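Local coordinates for protein hypothetical NUDIX hydrolase (Listeria monocytogenes, PDB 3SON) that probably hydrolyses a nucleoside diphosphate-linked substrate with the help of divalent metal ions, as in other members of the NUDIX family, at residues 8-13 with 48-53; 24-29 with 109-114; 57-62 with 103-108. One frame throughout, in Å; residues are numbered along the deposited sequence. Where two conformers were deposited one is given.

In the fold
Contact 1 joins the first strand, 7-15, to helix 46-58, closing a loop that contains strands 20-27 and 33-39. Contact 2 opens within that loop, at 24-29, and closes far beyond it at 109-114, so the two cross along the chain. It pairs strand 20-27 with strand 110-116. Contact 3 starts at the end of the helix used by contact 1 and closes at 103-108, nested inside the loop of contact 2. It ties the helix end to the loop before strand 110-116. Contacts 1 and 3 each hold a glutamate bound to the same calcium ion. The side chain of Glu109 in contact 2 lies about 5 Å from that ion.

Contact 1: 8-13 with 48-53; sequences VLVIPF and ETAKRE. With CA (calcium ion), chain C.
Val8 takes the largest share of this contact, and both of its methyl groups lie on Thr49 CG2. Val8 CG2 also sits 3.8 Å from Ala50 CA and so reaches the helix backbone. Val8 CG1 is also 3.9 Å from Thr49 CB. Chi1 of Val8 is -51°, which sets CG1 anti to the carbonyl carbon. The Val8 and Thr49 side chains cross obliquely. The hydroxyl of Thr49 is bonded instead to Glu44. Ala50 meets Val8 mainly through its CA, but it meets the next inward-facing residue of the strand through its CB, 4.0 Å from Val10 CG2. That same methyl lies beside Ala50 O, whose own polar partner is Ser54 OG. No hydrogen bond links the two segments, and all five touching residues are buried. The strand and helix axes approach to 8.3 Å at an angle of 55°. Helix 46-58 carries most of the NUDIX box, and it packs here on one face of the central mixed sheet. Leu9 and Ile11 point to the other face, where helix 128-142 covers them, giving the alpha/beta/alpha sandwich of the family. Val8 CG2 also comes within 4.3 Å of Glu53 CG. Beyond that carbon the Glu53 chain bends at chi2 (-73°), and its OE1 binds the calcium ion at 2.3 Å. Ala37 O, Glu57 and two waters also bind the ion. The other oxygen, Glu53 OE2, takes a 2.8 Å salt bridge from Arg52 NH1, which meets it from above the carboxylate plane.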
loop_
_atom_site.group_PDB
_atom_site.type_symbol
_atom_site.label_atom_id
_atom_site.label_comp_id
_atom_site.label_asym_id
_atom_site.label_seq_id
_atom_site.Cartn_x
_atom_site.Cartn_y
_atom_site.Cartn_z
ATOM N N VAL A 8 12.763 -0.457 0.204
ATOM C CA VAL A 8 12.606 0.027 1.533
ATOM C C VAL A 8 12.147 1.482 1.544
ATOM O O VAL A 8 12.379 2.262 0.556
ATOM C CB VAL A 8 13.861 -0.218 2.433
ATOM C CG1 VAL A 8 14.355 -1.706 2.407
ATOM C CG2 VAL A 8 15.035 0.703 2.019
ATOM N N LEU A 9 11.420 1.827 2.603
ATOM C CA LEU A 9 11.028 3.194 2.892
ATOM C C LEU A 9 11.560 3.488 4.290
ATOM O O LEU A 9 11.512 2.632 5.184
ATOM C CB LEU A 9 9.511 3.389 2.825
ATOM C CG LEU A 9 8.963 4.811 2.987
ATOM C CD1 LEU A 9 8.905 5.494 1.631
ATOM C CD2 LEU A 9 7.577 4.760 3.625
ATOM N N VAL A 10 12.120 4.671 4.464
ATOM C CA VAL A 10 12.640 5.090 5.787
ATOM C C VAL A 10 12.214 6.517 6.149
ATOM O O VAL A 10 12.465 7.450 5.381
ATOM C CB VAL A 10 14.165 5.023 5.839
ATOM C CG1 VAL A 10 14.647 5.333 7.222
ATOM C CG2 VAL A 10 14.687 3.667 5.379
ATOM N N ILE A 11 11.516 6.663 7.290
ATOM C CA ILE A 11 10.946 7.929 7.721
ATOM C C ILE A 11 11.848 8.504 8.800
ATOM O O ILE A 11 11.950 7.937 9.880
ATOM C CB ILE A 11 9.534 7.745 8.311
ATOM C CG1 ILE A 11 8.592 7.115 7.274
ATOM C CG2 ILE A 11 8.921 9.083 8.841
ATOM C CD1 ILE A 11 7.226 6.773 7.827
ATOM N N PRO A 12 12.524 9.622 8.521
ATOM C CA PRO A 12 13.306 10.265 9.620
ATOM C C PRO A 12 12.368 10.975 10.592
ATOM O O PRO A 12 11.296 11.458 10.179
ATOM C CB PRO A 12 14.127 11.330 8.871
ATOM C CG PRO A 12 13.934 11.043 7.426
ATOM C CD PRO A 12 12.570 10.440 7.306
ATOM N N PHE A 13 12.706 11.007 11.893
ATOM C CA PHE A 13 11.929 11.797 12.851
ATOM C C PHE A 13 12.819 12.377 13.952
ATOM O O PHE A 13 13.937 11.892 14.177
ATOM C CB PHE A 13 10.790 10.999 13.494
ATOM C CG PHE A 13 11.256 9.907 14.391
ATOM C CD1 PHE A 13 11.573 8.657 13.875
ATOM C CD2 PHE A 13 11.426 10.128 15.768
ATOM C CE1 PHE A 13 12.003 7.659 14.690
ATOM C CE2 PHE A 13 11.843 9.118 16.596
ATOM C CZ PHE A 13 12.168 7.894 16.079
ATOM N N GLU A 48 19.697 -4.037 6.199
ATOM C CA GLU A 48 20.928 -3.532 5.687
ATOM C C GLU A 48 20.699 -2.562 4.531
ATOM O O GLU A 48 21.406 -1.562 4.404
ATOM C CB GLU A 48 21.872 -4.710 5.235
ATOM C CG GLU A 48 22.220 -5.696 6.355
ATOM C CD GLU A 48 22.810 -7.029 5.864
ATOM O OE1 GLU A 48 22.927 -7.251 4.639
ATOM O OE2 GLU A 48 23.131 -7.892 6.734
ATOM N N THR A 49 19.728 -2.869 3.670
ATOM C CA THR A 49 19.256 -1.889 2.639
ATOM C C THR A 49 18.766 -0.604 3.284
ATOM O O THR A 49 19.111 0.478 2.834
ATOM C CB THR A 49 18.126 -2.488 1.779
ATOM O OG1 THR A 49 18.538 -3.769 1.325
ATOM C CG2 THR A 49 17.806 -1.561 0.542
ATOM N N ALA A 50 17.909 -0.713 4.294
ATOM C CA ALA A 50 17.349 0.505 4.982
ATOM C C ALA A 50 18.501 1.355 5.519
ATOM O O ALA A 50 18.512 2.556 5.313
ATOM C CB ALA A 50 16.399 0.081 6.118
ATOM N N LYS A 51 19.500 0.702 6.171
ATOM C CA LYS A 51 20.664 1.424 6.721
ATOM C C LYS A 51 21.435 2.132 5.600
ATOM O O LYS A 51 21.777 3.317 5.709
ATOM C CB LYS A 51 21.626 0.475 7.484
ATOM C CG LYS A 51 22.652 1.214 8.340
ATOM C CD LYS A 51 23.548 0.243 9.104
ATOM C CE LYS A 51 24.562 0.945 10.007
ATOM N NZ LYS A 51 25.559 -0.020 10.599
ATOM N N ARG A 52 21.779 1.367 4.582
ATOM C CA ARG A 52 22.567 1.888 3.452
ATOM C C ARG A 52 21.911 3.088 2.816
ATOM O O ARG A 52 22.604 4.098 2.569
ATOM C CB ARG A 52 22.820 0.812 2.398
ATOM C CG ARG A 52 23.746 1.303 1.248
ATOM C CD ARG A 52 24.019 0.232 0.155
ATOM N NE ARG A 52 22.814 -0.525 -0.185
ATOM C CZ ARG A 52 21.807 -0.052 -0.914
ATOM N NH1 ARG A 52 21.875 1.181 -1.458
ATOM N NH2 ARG A 52 20.720 -0.805 -1.110
ATOM N N GLU A 53 20.601 2.979 2.555
ATOM C CA GLU A 53 19.861 4.037 1.843
ATOM C C GLU A 53 19.787 5.281 2.702
ATOM O O GLU A 53 19.836 6.414 2.188
ATOM C CB GLU A 53 18.465 3.569 1.455
ATOM C CG GLU A 53 18.517 2.522 0.373
ATOM C CD GLU A 53 18.895 3.090 -1.026
ATOM O OE1 GLU A 53 18.697 4.304 -1.252
ATOM O OE2 GLU A 53 19.309 2.282 -1.904
HETATM CA CA CA C . 17.655 5.870 -2.640
HETATM O O HOH W 1 19.675 5.621 -3.330
HETATM O O HOH W 2 16.275 5.175 -4.816
#

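Contact 2: 24-29 with 109-114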
loop_
_atom_site.group_PDB
_atom_site.type_symbol
_atom_site.label_atom_id
_atom_site.label_comp_id
_atom_site.label_asym_id
_atom_site.label_seq_id
_atom_site.Cartn_x
_atom_site.Cartn_y
_atom_site.Cartn_z
ATOM N N VAL A 24 10.690 15.229 5.708
ATOM C CA VAL A 24 10.302 14.940 4.329
ATOM C C VAL A 24 11.287 15.606 3.397
ATOM O O VAL A 24 11.803 16.674 3.693
ATOM C CB VAL A 24 8.889 15.422 3.990
ATOM C CG1 VAL A 24 7.876 14.790 4.929
ATOM C CG2 VAL A 24 8.751 16.941 4.154
ATOM N N LEU A 25 11.468 14.990 2.227
ATOM C CA LEU A 25 12.495 15.402 1.248
ATOM C C LEU A 25 11.856 15.859 -0.009
ATOM O O LEU A 25 10.988 15.178 -0.524
ATOM C CB LEU A 25 13.420 14.224 0.941
ATOM C CG LEU A 25 14.232 13.625 2.116
ATOM C CD1 LEU A 25 14.822 12.255 1.756
ATOM C CD2 LEU A 25 15.384 14.533 2.512
ATOM N N HIS A 26 12.286 17.022 -0.494
ATOM C CA HIS A 26 11.778 17.525 -1.703
ATOM C C HIS A 26 12.754 17.180 -2.788
ATOM O O HIS A 26 13.965 17.313 -2.615
ATOM C CB HIS A 26 11.605 18.994 -1.596
ATOM C CG HIS A 26 10.906 19.570 -2.772
ATOM N ND1 HIS A 26 11.587 20.149 -3.800
ATOM C CD2 HIS A 26 9.559 19.688 -3.062
ATOM C CE1 HIS A 26 10.697 20.547 -4.741
ATOM N NE2 HIS A 26 9.454 20.291 -4.283
ATOM N N ARG A 27 12.238 16.658 -3.905
ATOM C CA ARG A 27 13.113 16.286 -5.003
ATOM C C ARG A 27 13.707 17.480 -5.813
ATOM O O ARG A 27 13.083 18.559 -6.003
ATOM C CB ARG A 27 12.389 15.369 -5.976
ATOM C CG ARG A 27 12.150 13.970 -5.396
ATOM C CD ARG A 27 11.730 13.032 -6.530
ATOM N NE ARG A 27 12.784 12.793 -7.542
ATOM C CZ ARG A 27 13.731 11.891 -7.396
ATOM N NH1 ARG A 27 13.827 11.191 -6.260
ATOM N NH2 ARG A 27 14.643 11.703 -8.359
ATOM N N THR A 28 14.941 17.304 -6.252
ATOM C CA THR A 28 15.567 18.327 -7.122
ATOM C C THR A 28 14.876 18.465 -8.459
ATOM O O THR A 28 14.689 19.617 -8.962
ATOM C CB THR A 28 17.090 18.062 -7.299
ATOM O OG1 THR A 28 17.704 18.116 -6.005
ATOM C CG2 THR A 28 17.741 19.107 -8.279
ATOM N N ASP A 29 14.511 17.336 -9.090
ATOM C CA ASP A 29 14.032 17.283 -10.474
ATOM C C ASP A 29 12.532 17.294 -10.675
ATOM O O ASP A 29 12.048 17.276 -11.781
ATOM C CB ASP A 29 14.636 16.014 -11.132
ATOM C CG ASP A 29 14.024 14.736 -10.631
ATOM O OD1 ASP A 29 13.014 14.791 -9.842
ATOM O OD2 ASP A 29 14.508 13.646 -11.012
ATOM N N GLU A 109 19.952 14.388 -5.289
ATOM C CA GLU A 109 18.590 13.977 -5.639
ATOM C C GLU A 109 17.520 14.879 -4.988
ATOM O O GLU A 109 16.424 14.934 -5.497
ATOM C CB GLU A 109 18.349 12.527 -5.173
ATOM C CG GLU A 109 17.176 11.872 -5.894
ATOM C CD GLU A 109 17.149 10.355 -5.739
ATOM O OE1 GLU A 109 18.103 9.688 -6.202
ATOM O OE2 GLU A 109 16.165 9.836 -5.168
ATOM N N HIS A 110 17.888 15.578 -3.907
ATOM C CA HIS A 110 16.989 16.386 -3.095
ATOM C C HIS A 110 17.395 17.822 -2.904
ATOM O O HIS A 110 18.605 18.164 -2.857
ATOM C CB HIS A 110 16.781 15.705 -1.696
ATOM C CG HIS A 110 16.187 14.328 -1.806
ATOM N ND1 HIS A 110 16.877 13.239 -1.457
ATOM C CD2 HIS A 110 14.986 13.877 -2.286
ATOM C CE1 HIS A 110 16.162 12.157 -1.722
ATOM N NE2 HIS A 110 15.014 12.537 -2.229
ATOM N N SER A 111 16.387 18.693 -2.768
ATOM C CA SER A 111 16.586 20.145 -2.618
ATOM C C SER A 111 16.343 20.676 -1.213
ATOM O O SER A 111 16.703 21.788 -0.920
ATOM C CB SER A 111 15.674 20.922 -3.563
ATOM O OG SER A 111 14.295 20.759 -3.290
ATOM N N GLU A 112 15.750 19.867 -0.388
ATOM C CA GLU A 112 15.371 20.301 0.933
ATOM C C GLU A 112 14.984 19.076 1.760
ATOM O O GLU A 112 14.313 18.178 1.267
ATOM C CB GLU A 112 14.204 21.342 0.838
ATOM C CG GLU A 112 13.526 21.649 2.178
ATOM C CD GLU A 112 12.504 22.719 2.124
ATOM O OE1 GLU A 112 12.288 23.331 1.048
ATOM O OE2 GLU A 112 11.922 23.035 3.200
ATOM N N LEU A 113 15.398 19.088 3.044
ATOM C CA LEU A 113 14.807 18.253 4.089
ATOM C C LEU A 113 13.978 19.256 4.931
ATOM O O LEU A 113 14.524 20.303 5.336
ATOM C CB LEU A 113 15.862 17.669 5.000
ATOM C CG LEU A 113 15.435 16.838 6.260
ATOM C CD1 LEU A 113 14.704 15.584 5.869
ATOM C CD2 LEU A 113 16.566 16.529 7.245
ATOM N N ARG A 114 12.687 18.983 5.106
ATOM C CA ARG A 114 11.843 19.779 5.952
ATOM C C ARG A 114 11.300 18.952 7.119
ATOM O O ARG A 114 10.784 17.841 6.942
ATOM C CB ARG A 114 10.707 20.373 5.098
ATOM C CG ARG A 114 9.918 21.473 5.805
ATOM C CD ARG A 114 8.683 21.798 4.970
ATOM N NE ARG A 114 9.008 22.681 3.845
ATOM C CZ ARG A 114 8.130 23.177 2.971
ATOM N NH1 ARG A 114 6.829 22.924 3.064
ATOM N NH2 ARG A 114 8.547 23.988 1.996
#
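Val24 and Arg114 form an antiparallel hydrogen-bonded pair. Val24 N donates to Arg114 O at 2.9 Å, and Arg114 N returns a nearly straight bond to Val24 O. Val24 CG2 lies against Arg114 O and CB. Arg114 NE bonds Glu112 OE2 in a salt bridge along its own strand, with the oxygen near the guanidinium plane. Leu25 turns to the other face of the sheet. Its CD2 touches Leu113 CD1 at 3.6 Å, while its CB stands over one face of the His110 ring in a CH-pi contact, 3.9 Å from the centroid. Leu25 CD1 reaches CE1 of the same ring. The opposite face has Glu109 CB above it, and His110 NE2 is bonded to Gln34. These pairings add strand 110-116 to strand 20-27 of the mixed sheet in the NUDIX fold, and the second strand turns a corner at Ser111. His26 O accepts from Ser111 N at 2.8 Å, and His26 N donates to Glu112 O. The His26 side chain has CG anti to the backbone N (chi1 -172°), and its ND1 donates to Ser111 OG, also 2.8 Å away, which lies at the ring edge close to its plane. His26 NE2 is hydrogen-bonded to Asp31 OD1. Arg27 sits in a salt-bridge network. It grips Asp29 side-on, with NE to OD1 and NH2 to OD2. Its NH1 donates to Glu109 OE2 at 2.9 Å, with the guanidinium and carboxylate planes turned 47° apart. Thr28 N bonds to Glu109 O from 38° above the carbonyl plane. The Thr28 hydroxyl bonds to Leu108 O.

Contact 3: 57-62 with 103-108. With CA (calcium ion), chain C.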
loop_
_atom_site.group_PDB
_atom_site.type_symbol
_atom_site.label_atom_id
_atom_site.label_comp_id
_atom_site.label_asym_id
_atom_site.label_seq_id
_atom_site.Cartn_x
_atom_site.Cartn_y
_atom_site.Cartn_z
ATOM N N GLU A 57 21.354 8.807 1.546
ATOM C CA GLU A 57 20.525 9.991 1.319
ATOM C C GLU A 57 20.735 11.127 2.305
ATOM O O GLU A 57 20.501 12.285 1.945
ATOM C CB GLU A 57 19.042 9.601 1.259
ATOM C CG GLU A 57 18.711 8.670 0.090
ATOM C CD GLU A 57 17.235 8.589 -0.201
ATOM O OE1 GLU A 57 16.491 9.528 0.190
ATOM O OE2 GLU A 57 16.791 7.590 -0.812
ATOM N N LEU A 58 21.123 10.811 3.543
ATOM C CA LEU A 58 21.302 11.791 4.628
ATOM C C LEU A 58 22.757 12.071 5.046
ATOM O O LEU A 58 23.016 12.913 5.913
ATOM C CB LEU A 58 20.428 11.339 5.856
ATOM C CG LEU A 58 19.000 11.009 5.502
ATOM C CD1 LEU A 58 18.247 10.518 6.728
ATOM C CD2 LEU A 58 18.271 12.204 4.923
ATOM N N ASN A 59 23.692 11.430 4.339
ATOM C CA ASN A 59 25.130 11.537 4.554
ATOM C C ASN A 59 25.521 11.466 6.032
ATOM O O ASN A 59 26.171 12.358 6.573
ATOM C CB ASN A 59 25.661 12.768 3.829
ATOM C CG ASN A 59 25.643 12.581 2.326
ATOM O OD1 ASN A 59 26.387 11.766 1.780
ATOM N ND2 ASN A 59 24.741 13.275 1.653
ATOM N N LEU A 60 25.112 10.381 6.664
ATOM C CA LEU A 60 25.271 10.198 8.118
ATOM C C LEU A 60 26.517 9.386 8.453
ATOM O O LEU A 60 26.899 8.523 7.690
ATOM C CB LEU A 60 24.096 9.403 8.705
ATOM C CG LEU A 60 22.634 9.776 8.491
ATOM C CD1 LEU A 60 21.725 8.597 8.885
ATOM C CD2 LEU A 60 22.295 11.025 9.279
ATOM N N ASP A 61 27.101 9.626 9.627
ATOM C CA ASP A 61 28.150 8.736 10.177
ATOM C C ASP A 61 27.611 7.276 10.292
ATOM O O ASP A 61 26.544 6.965 9.759
ATOM C CB ASP A 61 28.646 9.266 11.530
ATOM C CG ASP A 61 27.543 9.326 12.580
ATOM O OD1 ASP A 61 27.204 10.449 13.014
ATOM O OD2 ASP A 61 27.009 8.261 12.965
ATOM N N VAL A 62 28.316 6.399 11.007
ATOM C CA VAL A 62 27.995 4.950 10.974
ATOM C C VAL A 62 26.842 4.432 11.869
ATOM O O VAL A 62 26.156 3.481 11.481
ATOM C CB VAL A 62 29.254 4.084 11.265
ATOM C CG1 VAL A 62 30.430 4.540 10.408
ATOM C CG2 VAL A 62 29.617 4.116 12.747
ATOM N N GLN A 103 23.901 17.141 11.562
ATOM C CA GLN A 103 24.890 16.499 10.728
ATOM C C GLN A 103 24.360 16.074 9.360
ATOM O O GLN A 103 25.137 15.672 8.500
ATOM C CB GLN A 103 25.447 15.272 11.422
ATOM C CG GLN A 103 26.241 15.605 12.668
ATOM C CD GLN A 103 26.703 14.366 13.391
ATOM O OE1 GLN A 103 27.699 13.743 13.007
ATOM N NE2 GLN A 103 25.992 14.002 14.449
ATOM N N VAL A 104 23.048 16.111 9.178
ATOM C CA VAL A 104 22.425 15.638 7.977
ATOM C C VAL A 104 22.726 16.567 6.788
ATOM O O VAL A 104 22.608 17.784 6.917
ATOM C CB VAL A 104 20.887 15.557 8.191
ATOM C CG1 VAL A 104 20.193 15.180 6.896
ATOM C CG2 VAL A 104 20.545 14.548 9.317
ATOM N N THR A 105 23.211 16.013 5.695
ATOM C CA THR A 105 23.355 16.778 4.430
ATOM C C THR A 105 22.740 15.909 3.332
ATOM O O THR A 105 22.786 14.681 3.394
ATOM C CB THR A 105 24.836 17.227 4.091
ATOM O OG1 THR A 105 25.683 16.102 3.854
ATOM C CG2 THR A 105 25.494 18.116 5.267
ATOM N N LEU A 106 22.173 16.538 2.313
ATOM C CA LEU A 106 21.458 15.766 1.297
ATOM C C LEU A 106 22.324 15.505 0.065
ATOM O O LEU A 106 23.297 16.172 -0.118
ATOM C CB LEU A 106 20.189 16.507 0.911
ATOM C CG LEU A 106 19.224 16.742 2.070
ATOM C CD1 LEU A 106 17.955 17.491 1.644
ATOM C CD2 LEU A 106 18.929 15.371 2.657
ATOM N N SER A 107 21.992 14.435 -0.650
ATOM C CA SER A 107 22.567 14.141 -1.953
ATOM C C SER A 107 21.940 15.033 -3.010
ATOM O O SER A 107 20.950 15.757 -2.745
ATOM C CB SER A 107 22.367 12.668 -2.325
ATOM O OG SER A 107 21.038 12.373 -2.696
ATOM N N LEU A 108 22.484 15.008 -4.202
ATOM C CA LEU A 108 21.945 15.851 -5.256
ATOM C C LEU A 108 20.468 15.532 -5.675
ATOM O O LEU A 108 19.831 16.331 -6.366
ATOM C CB LEU A 108 22.844 15.819 -6.487
ATOM C CG LEU A 108 24.319 16.201 -6.308
ATOM C CD1 LEU A 108 25.069 16.225 -7.645
ATOM C CD2 LEU A 108 24.433 17.547 -5.596
HETATM CA CA CA C . 17.655 5.870 -2.640
HETATM O O HOH W 3 19.420 13.008 -0.511
HETATM O O HOH W 1 19.675 5.621 -3.330
HETATM O O HOH W 2 16.275 5.175 -4.816
#
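The backbones pass in roughly opposite directions, 146° apart, and come closest where Leu58 CA lies 5.2 Å from Leu106 CA. Thr105 N donates to Leu58 O at 3.1 Å, approaching from above the carbonyl plane. One residue back along the helix, a water bridges the chains: it donates to Glu57 O and accepts from Ser107 N. Asn59 leaves the helix with positive phi (45°). The Asn59 and Thr105 side chains cross at about a right angle. Asn59 ND2 donates to Thr105 O at 3.0 Å, and the acceptor lies near the amide plane. Asn59 stands where the NUDIX box consensus has glycine, at the end of the helix. Beside it the leucines and Val104 form an apolar row, their side chains lying side by side. Leu58 CD2 is 3.9 Å from Leu106 CD2, and Leu58 CB packs on Val104 CG1. On its other branch, Val104 CG2 meets Leu60 CD2 at 3.9 Å. Leu97 also touches Leu58, Leu60 and Val104, and Leu25 and Leu113 touch Leu106. The CB of Glu57 points away from 103-108; the chain is extended beyond CG, and OE2 binds the calcium ion at 2.7 Å.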